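Local structure of ribosomal silencing factor RsfS (Bacillus halodurans, 2O5A) at residues Leu9-Asn12 with Ala13-Lys17. The protein probably silences translation by binding ribosomal protein uL14 on the large subunit, which keeps the 30S and 50S subunits from joining. Numbering follows the deposited sequence.
Sequences LAVN and AVDDK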
loop_
_atom_site.group_PDB
_atom_site.type_symbol
_atom_site.label_atom_id
_atom_site.label_comp_id
_atom_site.label_asym_id
_atom_site.label_seq_id
_atom_site.Cartn_x
_atom_site.Cartn_y
_atom_site.Cartn_z
ATOM N N LEU A 9 -11.133 -4.272 19.321
ATOM C CA LEU A 9 -12.099 -5.265 18.878
ATOM C C LEU A 9 -11.458 -6.109 17.782
ATOM O O LEU A 9 -11.610 -7.330 17.752
ATOM C CB LEU A 9 -13.352 -4.567 18.342
ATOM C CG LEU A 9 -14.617 -5.409 18.160
ATOM C CD1 LEU A 9 -15.015 -6.035 19.487
ATOM C CD2 LEU A 9 -15.737 -4.526 17.641
ATOM N N ALA A 10 -10.731 -5.443 16.890
ATOM C CA ALA A 10 -10.058 -6.112 15.785
ATOM C C ALA A 10 -8.819 -6.865 16.265
ATOM O O ALA A 10 -8.535 -7.968 15.797
ATOM C CB ALA A 10 -9.674 -5.092 14.719
ATOM N N VAL A 11 -8.086 -6.265 17.198
ATOM C CA VAL A 11 -6.880 -6.887 17.736
ATOM C C VAL A 11 -7.202 -8.213 18.413
ATOM O O VAL A 11 -6.474 -9.192 18.251
ATOM C CB VAL A 11 -6.174 -5.964 18.756
ATOM C CG1 VAL A 11 -4.997 -6.688 19.394
ATOM C CG2 VAL A 11 -5.687 -4.703 18.060
ATOM N N ASN A 12 -8.293 -8.242 19.172
ATOM C CA ASN A 12 -8.708 -9.455 19.863
ATOM C C ASN A 12 -9.114 -10.534 18.865
ATOM O O ASN A 12 -8.597 -11.650 18.902
ATOM C CB ASN A 12 -9.874 -9.155 20.808
ATOM C CG ASN A 12 -9.450 -8.354 22.024
ATOM O OD1 ASN A 12 -10.268 -8.029 22.884
ATOM N ND2 ASN A 12 -8.162 -8.034 22.103
ATOM N N ALA A 13 -10.042 -10.194 17.977
ATOM C CA ALA A 13 -10.511 -11.132 16.965
ATOM C C ALA A 13 -9.309 -11.784 16.293
ATOM O O ALA A 13 -9.189 -13.010 16.254
ATOM C CB ALA A 13 -11.355 -10.403 15.927
ATOM N N VAL A 14 -8.422 -10.948 15.769
ATOM C CA VAL A 14 -7.212 -11.406 15.101
ATOM C C VAL A 14 -6.330 -12.222 16.052
ATOM O O VAL A 14 -5.602 -13.117 15.620
ATOM C CB VAL A 14 -6.415 -10.197 14.550
ATOM C CG1 VAL A 14 -4.931 -10.477 14.574
ATOM C CG2 VAL A 14 -6.860 -9.895 13.127
ATOM N N ASP A 15 -6.408 -11.913 17.343
ATOM C CA ASP A 15 -5.611 -12.609 18.349
ATOM C C ASP A 15 -6.157 -13.985 18.714
ATOM O O ASP A 15 -5.395 -14.890 19.055
ATOM C CB ASP A 15 -5.502 -11.757 19.617
ATOM C CG ASP A 15 -4.093 -11.254 19.856
ATOM O OD1 ASP A 15 -3.524 -10.620 18.943
ATOM O OD2 ASP A 15 -3.556 -11.493 20.958
ATOM N N ASP A 16 -7.476 -14.141 18.650
ATOM C CA ASP A 16 -8.105 -15.417 18.972
ATOM C C ASP A 16 -7.671 -16.497 17.988
ATOM O O ASP A 16 -7.619 -17.678 18.333
ATOM C CB ASP A 16 -9.629 -15.277 18.944
ATOM C CG ASP A 16 -10.163 -14.442 20.087
ATOM O OD1 ASP A 16 -11.319 -13.981 20.000
ATOM O OD2 ASP A 16 -9.429 -14.253 21.080
ATOM N N LYS A 17 -7.354 -16.083 16.766
ATOM C CA LYS A 17 -6.939 -17.015 15.721
ATOM C C LYS A 17 -5.426 -17.194 15.614
ATOM O O LYS A 17 -4.944 -17.855 14.694
ATOM C CB LYS A 17 -7.494 -16.569 14.367
ATOM C CG LYS A 17 -9.018 -16.512 14.282
ATOM C CD LYS A 17 -9.668 -17.893 14.171
ATOM C CE LYS A 17 -9.675 -18.653 15.490
ATOM N NZ LYS A 17 -10.413 -19.944 15.375
#
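The carbonyl O of Asn-12 takes two backbone N-H groups from the next turn of helix 4-16. Asp-16 N lies 2.7 Å from Asn-12 O, nearly in line with the C=O, in the i to i+4 manner, although the N-H itself is bent, at 143°; Asp-15 N adds a weak i to i+3 bond to the same oxygen. That second N-H is shared, since it also points, again weakly, at Val-11 O, 2.9 Å from Asp-15 N. Upstream the ladder is cleaner: Val-14 N bonds to Ala-10 O at 3.0 Å with an N-H...O angle of 168°, and Ala-13 N bonds to Leu-9 O at 3.3 Å, equally straight.

Among the side chains the touching is mostly carbon against carbonyl oxygen. Val-14 sets CB 3.3 Å from Ala-10 O and brings CG2 alongside the same oxygen, while Ala-13 CB lies 3.6 Å from Leu-9 O. In Asp-15 the carboxylate is modelled turned back toward Val-11 O, which cannot donate to it, and its exact setting is doubtful at this resolution. Asp-16 has CG anti to its own carbonyl carbon (chi1 -70°), which swings its carboxylate back to the side of Asn-12 O without bonding to it.

The inner side of the helix is apolar: Ala-10 and Val-11 touch Leu-38, and Val-14 meets Cys-40 of the same strand, 36-42; Val-14 also touches Ile-51 and Leu-9 touches Val-58, both on helix 45-61. Asn-12, Asp-15 and Asp-16 are exposed, so this is an amphipathic helix packed against both strand 36-42 of the sheet and helix 45-61. The two carboxylates stand near the C-terminal end of the helix, where its dipole would probably disfavour their charge, though their exposed positions let water reach them.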